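Long-range contacts in PUA domain-containing protein (Archaeoglobus fulgidus DSM 4304, PDB 2Q07), which probably binds RNA and belongs to a family of archaeosine synthases that modify tRNA, here as a C-terminal piece of the longer protein ending in a PUA domain: residues K41-T45 / R192-L196; W92-S98 / Y124-R130; Y169-L173 / G187-Y193. All coordinates share one frame; numbering follows the deposited sequence.

Contact 1 of 3, residues K41-T45 / R192-L196; sequences KPYLT and RYPEL
Tyr193 reaches across to Pro42, Leu44 and Thr45 and joins two parts of the protein. Residues 41-45 lie in the loop between strand 31-36 and helix 47-55 of the first, alpha/beta domain of this fragment, with a 3-10 turn at 43-45. Residues 192-196 lie in the loop between strands 188-190 and 197-200 of the pre-PUA region. The contact is a small interface between two domains, near the surface, and no hydrogen bond crosses it.

The main interaction is CH-pi. Leu44 CD2 sits over one face of the Tyr193 ring, 3.7 Å from its centroid and 17° off the ring normal. The Leu44 side chain crosses the tyrosine at about a right angle, and Leu44 CB also reaches Tyr193 CE2 at 3.5 Å. Pro194 CB lies against the opposite face, off centre, so the ring is held between the leucine methyl and the proline that follows it. Tyr193 CG is anti to the backbone N (chi1 -164°), which sends the ring out toward the 41-45 loop.

Apolar contacts complete the fit. Thr45 CG2 meets the edge of the ring in its plane, 3.6 Å from Tyr193 CD2. Pro42 CG approaches the ring obliquely, 4.0 Å from Tyr193 CE2. It also touches Pro194 CB at 3.8 Å, and the two prolines cross at about a right angle. Both follow a cis peptide bond.

The polar bonds lie within the loop or lead outside the contact. Tyr193 OH is hydrogen-bonded to Glu76 OE1, and the same carboxylate oxygen accepts from Leu44 N. Within the loop, Pro42 O accepts from both Thr45 N and Thr45 OG1; the hydroxyl is 3.0 Å from Pro42 O and tilted 15° from the carbonyl plane.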
# COMPACT_ATOMS: atom_id res chain seq x y z
N LYS A 41 10.14 10.25 3.85
CA LYS A 41 9.04 9.37 3.46
C LYS A 41 7.72 10.07 3.81
O LYS A 41 7.70 10.99 4.63
CB LYS A 41 9.13 8.04 4.22
CG LYS A 41 10.43 7.27 4.02
CD LYS A 41 10.39 5.97 4.82
CE LYS A 41 11.75 5.30 4.85
NZ LYS A 41 11.74 4.11 5.76
N PRO A 42 6.61 9.68 3.15
CA PRO A 42 6.56 8.64 2.12
C PRO A 42 7.37 9.11 0.91
O PRO A 42 7.37 10.29 0.59
CB PRO A 42 5.06 8.52 1.83
CG PRO A 42 4.56 9.90 2.07
CD PRO A 42 5.28 10.29 3.35
N TYR A 43 8.06 8.18 0.26
CA TYR A 43 8.93 8.49 -0.87
C TYR A 43 8.47 9.52 -1.91
O TYR A 43 9.29 10.30 -2.41
CB TYR A 43 9.30 7.20 -1.60
CG TYR A 43 9.82 6.12 -0.69
CD1 TYR A 43 9.25 4.85 -0.71
CD2 TYR A 43 10.91 6.35 0.16
CE1 TYR A 43 9.75 3.82 0.10
CE2 TYR A 43 11.41 5.32 0.99
CZ TYR A 43 10.82 4.06 0.94
OH TYR A 43 11.29 3.04 1.74
N LEU A 44 7.19 9.53 -2.23
CA LEU A 44 6.70 10.47 -3.24
C LEU A 44 6.86 11.95 -2.88
O LEU A 44 6.87 12.81 -3.77
CB LEU A 44 5.23 10.18 -3.55
CG LEU A 44 4.63 10.84 -4.79
CD1 LEU A 44 5.43 10.45 -6.03
CD2 LEU A 44 3.16 10.41 -4.92
N THR A 45 6.99 12.25 -1.59
CA THR A 45 7.15 13.63 -1.15
C THR A 45 8.62 14.03 -1.02
O THR A 45 8.93 15.17 -0.66
CB THR A 45 6.50 13.87 0.22
OG1 THR A 45 7.29 13.25 1.23
CG2 THR A 45 5.08 13.30 0.26
N ARG A 192 -4.48 16.75 -0.06
CA ARG A 192 -3.10 16.97 -0.50
C ARG A 192 -2.24 15.80 -0.03
O ARG A 192 -2.19 15.49 1.16
CB ARG A 192 -2.57 18.30 0.06
CG ARG A 192 -2.69 18.45 1.56
CD ARG A 192 -2.55 19.92 2.01
NE ARG A 192 -3.57 20.78 1.40
CZ ARG A 192 -3.84 22.02 1.80
NH1 ARG A 192 -3.18 22.56 2.81
NH2 ARG A 192 -4.77 22.73 1.17
N TYR A 193 -1.57 15.15 -0.98
CA TYR A 193 -0.70 14.01 -0.68
C TYR A 193 0.23 14.34 0.49
O TYR A 193 0.77 15.45 0.56
CB TYR A 193 0.13 13.66 -1.91
CG TYR A 193 0.76 12.28 -1.84
CD1 TYR A 193 0.04 11.15 -2.21
CD2 TYR A 193 2.07 12.11 -1.38
CE1 TYR A 193 0.60 9.88 -2.13
CE2 TYR A 193 2.64 10.84 -1.29
CZ TYR A 193 1.90 9.73 -1.67
OH TYR A 193 2.47 8.47 -1.64
N PRO A 194 0.45 13.39 1.41
CA PRO A 194 -0.07 12.02 1.49
C PRO A 194 -1.43 11.86 2.18
O PRO A 194 -1.89 10.74 2.41
CB PRO A 194 1.03 11.29 2.25
CG PRO A 194 1.44 12.31 3.26
CD PRO A 194 1.50 13.61 2.44
N GLU A 195 -2.07 12.98 2.50
CA GLU A 195 -3.36 12.94 3.18
C GLU A 195 -4.50 12.87 2.17
O GLU A 195 -5.33 13.78 2.08
CB GLU A 195 -3.53 14.19 4.06
CG GLU A 195 -2.38 14.42 5.02
CD GLU A 195 -2.63 15.60 5.94
OE1 GLU A 195 -2.99 16.68 5.44
OE2 GLU A 195 -2.46 15.44 7.17
N LEU A 196 -4.56 11.76 1.44
CA LEU A 196 -5.58 11.55 0.42
C LEU A 196 -6.89 11.07 1.03
O LEU A 196 -6.91 10.50 2.11
CB LEU A 196 -5.10 10.51 -0.59
CG LEU A 196 -3.80 10.78 -1.36
CD1 LEU A 196 -3.45 9.58 -2.22
CD2 LEU A 196 -3.97 12.02 -2.22

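Contact 2 of 3, residues W92-S98 / Y124-R130; sequences WSEEEVS and YRKVVER
Trp92 packs against Tyr124 and Val127 in the tight half of this contact. Val127 CG2 lies over the six-membered ring of the indole, off centre, and comes within 3.4 Å of Trp92 CZ3. It is a CH-pi contact, with the methyl 3.8 Å from the ring centroid. The indole also turns an edge to the face of Tyr124. This is a T-shaped pair with planes at 71° and centroids 5.2 Å apart. Val97 continues the apolar patch, with its CG2 4.2 Å from Val127 CG2.

Residues 94-98 begin helix 94-111, with Trp92 and Ser93 just before it; residues 124-130 lie on helix 123-132. Both helices belong to the fragment's first, alpha/beta domain. The axes of 94-98 and 124-130 pass 9.7 Å apart at a crossing angle of -58°. Ser93 is the N-cap of the first helix, through a weak bond from Glu96 N to Ser93 OG. On its far side, helix 123-132 packs Val128 against Leu34, Ile65 and Val139 of the central sheet.

The other half is looser and more exposed. Arg130 bends at chi2 (-67°), and its guanidinium passes over Val97 CG1, which faces the flat group near its centre. Glu94 comes to the edge of that group, its carboxylate turned well out of the guanidinium plane. Its OE1 forms a salt bridge with Arg130 NH2 at 2.9 Å, while the bond from NH2 to Glu94 OE2 is weak at 3.3 Å. Arg130 NH1 rests 3.7 Å from Ser98 CA.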
# COMPACT_ATOMS: atom_id res chain seq x y z
N TRP A 92 25.00 -2.74 1.64
CA TRP A 92 24.65 -3.72 0.61
C TRP A 92 25.51 -4.98 0.64
O TRP A 92 26.21 -5.30 -0.32
CB TRP A 92 24.71 -3.07 -0.78
CG TRP A 92 23.53 -2.18 -1.08
CD1 TRP A 92 23.57 -0.87 -1.43
CD2 TRP A 92 22.15 -2.56 -1.06
NE1 TRP A 92 22.29 -0.39 -1.62
CE2 TRP A 92 21.40 -1.41 -1.40
CE3 TRP A 92 21.47 -3.75 -0.78
CZ2 TRP A 92 20.00 -1.42 -1.48
CZ3 TRP A 92 20.07 -3.76 -0.85
CH2 TRP A 92 19.36 -2.60 -1.20
N SER A 93 25.45 -5.69 1.76
CA SER A 93 26.19 -6.93 1.93
C SER A 93 25.55 -7.98 1.04
O SER A 93 24.47 -7.77 0.49
CB SER A 93 26.09 -7.38 3.37
OG SER A 93 24.74 -7.61 3.70
N GLU A 94 26.22 -9.13 0.90
CA GLU A 94 25.71 -10.22 0.08
C GLU A 94 24.33 -10.69 0.54
O GLU A 94 23.42 -10.84 -0.28
CB GLU A 94 26.68 -11.41 0.11
CG GLU A 94 27.78 -11.36 -0.95
CD GLU A 94 27.28 -11.67 -2.35
OE1 GLU A 94 26.73 -12.78 -2.56
OE2 GLU A 94 27.43 -10.82 -3.25
N GLU A 95 24.17 -10.91 1.84
CA GLU A 95 22.90 -11.37 2.40
C GLU A 95 21.78 -10.36 2.16
O GLU A 95 20.63 -10.73 1.92
CB GLU A 95 23.04 -11.60 3.91
CG GLU A 95 24.32 -12.31 4.32
CD GLU A 95 25.51 -11.36 4.46
OE1 GLU A 95 25.51 -10.53 5.40
OE2 GLU A 95 26.44 -11.44 3.63
N GLU A 96 22.13 -9.09 2.23
CA GLU A 96 21.18 -8.00 2.04
C GLU A 96 20.78 -7.86 0.56
O GLU A 96 19.60 -7.71 0.24
CB GLU A 96 21.80 -6.69 2.55
CG GLU A 96 20.87 -5.50 2.53
CD GLU A 96 21.45 -4.31 3.27
OE1 GLU A 96 22.54 -3.83 2.88
OE2 GLU A 96 20.82 -3.85 4.25
N VAL A 97 21.76 -7.91 -0.33
CA VAL A 97 21.47 -7.82 -1.76
C VAL A 97 20.63 -9.03 -2.14
O VAL A 97 19.66 -8.92 -2.88
CB VAL A 97 22.77 -7.79 -2.61
CG1 VAL A 97 22.45 -8.12 -4.06
CG2 VAL A 97 23.41 -6.42 -2.53
N SER A 98 21.02 -10.19 -1.63
CA SER A 98 20.32 -11.43 -1.91
C SER A 98 18.87 -11.37 -1.46
O SER A 98 17.96 -11.73 -2.21
CB SER A 98 21.04 -12.59 -1.21
OG SER A 98 20.37 -13.81 -1.42
N TYR A 124 22.43 -0.32 -5.44
CA TYR A 124 21.10 -0.63 -5.97
C TYR A 124 21.18 -1.39 -7.29
O TYR A 124 20.36 -2.27 -7.54
CB TYR A 124 20.28 0.63 -6.18
CG TYR A 124 19.90 1.35 -4.91
CD1 TYR A 124 20.64 2.44 -4.47
CD2 TYR A 124 18.80 0.94 -4.16
CE1 TYR A 124 20.30 3.11 -3.30
CE2 TYR A 124 18.45 1.60 -3.00
CZ TYR A 124 19.20 2.69 -2.57
OH TYR A 124 18.86 3.34 -1.42
N ARG A 125 22.14 -1.03 -8.13
CA ARG A 125 22.29 -1.72 -9.41
C ARG A 125 22.66 -3.17 -9.16
O ARG A 125 22.26 -4.06 -9.92
CB ARG A 125 23.35 -1.03 -10.27
CG ARG A 125 22.83 0.21 -10.98
CD ARG A 125 23.75 0.64 -12.11
NE ARG A 125 24.18 -0.50 -12.92
CZ ARG A 125 24.66 -0.39 -14.16
NH1 ARG A 125 24.76 0.79 -14.74
NH2 ARG A 125 25.04 -1.48 -14.81
N LYS A 126 23.42 -3.42 -8.10
CA LYS A 126 23.82 -4.78 -7.77
C LYS A 126 22.57 -5.61 -7.47
O LYS A 126 22.49 -6.77 -7.85
CB LYS A 126 24.74 -4.80 -6.55
CG LYS A 126 26.15 -4.30 -6.81
CD LYS A 126 27.02 -4.51 -5.58
CE LYS A 126 28.49 -4.23 -5.88
NZ LYS A 126 29.34 -4.48 -4.68
N VAL A 127 21.61 -5.01 -6.78
CA VAL A 127 20.37 -5.70 -6.46
C VAL A 127 19.67 -6.06 -7.77
O VAL A 127 19.32 -7.21 -8.01
CB VAL A 127 19.44 -4.81 -5.59
CG1 VAL A 127 18.04 -5.40 -5.55
CG2 VAL A 127 20.01 -4.69 -4.17
N VAL A 128 19.48 -5.06 -8.63
CA VAL A 128 18.82 -5.24 -9.92
C VAL A 128 19.57 -6.24 -10.80
O VAL A 128 18.97 -7.10 -11.46
CB VAL A 128 18.68 -3.89 -10.65
CG1 VAL A 128 17.96 -4.08 -11.98
CG2 VAL A 128 17.93 -2.91 -9.76
N GLU A 129 20.89 -6.12 -10.81
CA GLU A 129 21.71 -7.02 -11.61
C GLU A 129 21.42 -8.47 -11.26
O GLU A 129 21.40 -9.33 -12.13
CB GLU A 129 23.19 -6.69 -11.43
CG GLU A 129 23.64 -5.54 -12.33
CD GLU A 129 25.00 -5.00 -11.96
OE1 GLU A 129 25.91 -5.82 -11.71
OE2 GLU A 129 25.17 -3.77 -11.91
N ARG A 130 21.19 -8.74 -9.97
CA ARG A 130 20.88 -10.10 -9.53
C ARG A 130 19.58 -10.59 -10.15
O ARG A 130 19.48 -11.74 -10.56
CB ARG A 130 20.73 -10.15 -8.01
CG ARG A 130 22.02 -10.03 -7.22
CD ARG A 130 22.93 -11.24 -7.42
NE ARG A 130 23.88 -11.39 -6.32
CZ ARG A 130 23.57 -11.89 -5.13
NH1 ARG A 130 22.33 -12.29 -4.88
NH2 ARG A 130 24.49 -11.97 -4.17

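Contact 3 of 3, residues Y169-L173 / G187-Y193; sequences YRRIL and GKVAGRY
Helix 168-181 of the pre-PUA region packs across strand 188-190, an outermost strand of the region's four-stranded antiparallel sheet. The axes of 169-173 and 188-190 run nearly perpendicular, at 99°, and approach to 9.2 Å.

Val189 is the strand residue that fills the interface. Its CG1 touches Tyr169 CB and Leu173 CD1, each at 3.8 Å. Its CG2 turns the other way, toward Arg170, and lies 3.9 Å from Arg170 NE. The first torsion of Val189 is extended from the backbone N to CG1, which sends CG1 between Tyr169 and Leu173 and leaves CG2 to Arg170.

The second group of contacts is on the loop after the strand, at Tyr193. The Tyr169 ring lies nearly parallel to the Tyr193 ring, with planes at 13°, but the two are slid apart and barely overlap. Tyr169 CE2 comes within 3.6 Å of Tyr193 CD1. Tyr169 OH lies over the start of the other side chain, near Tyr193 CB. Ile172 CD1 adds a contact with Tyr193 CE1 at 3.8 Å, the two side chains crossing at about a right angle.

Polar links lie at both ends. Arg170 bends at chi3, which brings NH2 back to Gly187 O at 3.0 Å; this bond is weak, with an N-H...O angle of 123°. Arg170 NE also has a long, weak ion pair outside the contact, with Asp167. At the other end a water accepts from Tyr193 N and makes a weak bond with Tyr169 OH.

Most of the contact is thus apolar. The direct polar bond across it is weak and the water bridge is weak on the Tyr169 side, so packing rather than hydrogen bonding probably provides most of its hold.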
# COMPACT_ATOMS: atom_id res chain seq x y z
N TYR A 169 -2.79 8.59 -7.72
CA TYR A 169 -3.46 8.71 -6.43
C TYR A 169 -4.60 7.72 -6.25
O TYR A 169 -4.80 7.19 -5.16
CB TYR A 169 -3.97 10.14 -6.21
CG TYR A 169 -2.89 11.18 -5.99
CD1 TYR A 169 -3.21 12.53 -5.90
CD2 TYR A 169 -1.55 10.82 -5.87
CE1 TYR A 169 -2.23 13.50 -5.69
CE2 TYR A 169 -0.55 11.77 -5.66
CZ TYR A 169 -0.90 13.12 -5.58
OH TYR A 169 0.06 14.08 -5.39
N ARG A 170 -5.36 7.49 -7.31
CA ARG A 170 -6.46 6.54 -7.26
C ARG A 170 -5.95 5.10 -7.12
O ARG A 170 -6.53 4.30 -6.39
CB ARG A 170 -7.33 6.69 -8.51
CG ARG A 170 -8.30 5.53 -8.77
CD ARG A 170 -9.34 5.94 -9.79
NE ARG A 170 -10.14 7.05 -9.27
CZ ARG A 170 -10.88 7.86 -10.02
NH1 ARG A 170 -10.93 7.69 -11.33
NH2 ARG A 170 -11.55 8.85 -9.45
N ARG A 171 -4.86 4.78 -7.81
CA ARG A 171 -4.28 3.44 -7.73
C ARG A 171 -3.80 3.15 -6.30
O ARG A 171 -3.95 2.04 -5.79
CB ARG A 171 -3.10 3.29 -8.70
CG ARG A 171 -3.42 2.51 -9.96
CD ARG A 171 -4.03 3.39 -11.02
NE ARG A 171 -4.42 2.63 -12.21
CZ ARG A 171 -4.60 3.17 -13.41
NH1 ARG A 171 -4.43 4.47 -13.59
NH2 ARG A 171 -4.97 2.41 -14.43
N ILE A 172 -3.21 4.17 -5.68
CA ILE A 172 -2.70 4.06 -4.31
C ILE A 172 -3.83 3.75 -3.33
O ILE A 172 -3.72 2.84 -2.52
CB ILE A 172 -2.01 5.37 -3.87
CG1 ILE A 172 -0.67 5.54 -4.58
CG2 ILE A 172 -1.81 5.39 -2.38
CD1 ILE A 172 0.04 6.85 -4.27
N LEU A 173 -4.91 4.52 -3.42
CA LEU A 173 -6.05 4.34 -2.54
C LEU A 173 -6.71 2.99 -2.81
O LEU A 173 -7.08 2.28 -1.87
CB LEU A 173 -7.06 5.48 -2.73
CG LEU A 173 -6.67 6.86 -2.20
CD1 LEU A 173 -7.75 7.88 -2.58
CD2 LEU A 173 -6.51 6.82 -0.68
N GLY A 187 -14.92 6.48 -6.45
CA GLY A 187 -15.16 7.75 -5.80
C GLY A 187 -14.19 8.83 -6.24
O GLY A 187 -13.26 8.59 -7.01
N LYS A 188 -14.41 10.03 -5.72
CA LYS A 188 -13.58 11.18 -6.03
C LYS A 188 -12.36 11.16 -5.10
O LYS A 188 -12.49 10.95 -3.90
CB LYS A 188 -14.39 12.46 -5.84
CG LYS A 188 -13.70 13.75 -6.27
CD LYS A 188 -14.61 14.96 -6.07
CE LYS A 188 -15.91 14.82 -6.86
NZ LYS A 188 -16.83 15.99 -6.65
N VAL A 189 -11.19 11.37 -5.68
CA VAL A 189 -9.95 11.38 -4.92
C VAL A 189 -9.71 12.84 -4.53
O VAL A 189 -9.83 13.73 -5.36
CB VAL A 189 -8.78 10.85 -5.78
CG1 VAL A 189 -7.49 10.81 -4.97
CG2 VAL A 189 -9.13 9.46 -6.31
N ALA A 190 -9.39 13.09 -3.26
CA ALA A 190 -9.16 14.46 -2.82
C ALA A 190 -8.07 14.59 -1.76
O ALA A 190 -7.49 13.60 -1.33
CB ALA A 190 -10.47 15.05 -2.29
N GLY A 191 -7.80 15.83 -1.36
CA GLY A 191 -6.79 16.09 -0.35
C GLY A 191 -5.40 16.29 -0.91
O GLY A 191 -5.16 16.06 -2.09
N ARG A 192 -4.48 16.75 -0.06
CA ARG A 192 -3.10 16.97 -0.50
C ARG A 192 -2.24 15.80 -0.03
O ARG A 192 -2.19 15.49 1.16
CB ARG A 192 -2.57 18.30 0.06
CG ARG A 192 -2.69 18.45 1.56
CD ARG A 192 -2.55 19.92 2.01
NE ARG A 192 -3.57 20.78 1.40
CZ ARG A 192 -3.84 22.02 1.80
NH1 ARG A 192 -3.18 22.56 2.81
NH2 ARG A 192 -4.77 22.73 1.17
N TYR A 193 -1.57 15.15 -0.98
CA TYR A 193 -0.70 14.01 -0.68
C TYR A 193 0.23 14.34 0.49
O TYR A 193 0.77 15.45 0.56
CB TYR A 193 0.13 13.66 -1.91
CG TYR A 193 0.76 12.28 -1.84
CD1 TYR A 193 0.04 11.15 -2.21
CD2 TYR A 193 2.07 12.11 -1.38
CE1 TYR A 193 0.60 9.88 -2.13
CE2 TYR A 193 2.64 10.84 -1.29
CZ TYR A 193 1.90 9.73 -1.67
OH TYR A 193 2.47 8.47 -1.64
O HOH W 1 -1.29 16.77 -3.66

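From the N terminus, the 41-45 loop of the alpha/beta domain comes first and meets its partner only at residues 192-196. Contact 1 thus closes a long loop, with 146 residues between its segments. Contact 2 is nested inside it and joins two neighbouring helices of the alpha/beta domain. Contact 3 opens later, after contact 2 has closed, and joins a helix to a strand within the pre-PUA region. Contacts 1 and 3 end on the same stretch and share Arg192 and Tyr193. They also touch, for example through Leu44 and Tyr169. Contact 2 touches neither: its nearest atoms are about 8 Å from contact 1 and about 17 Å from contact 3.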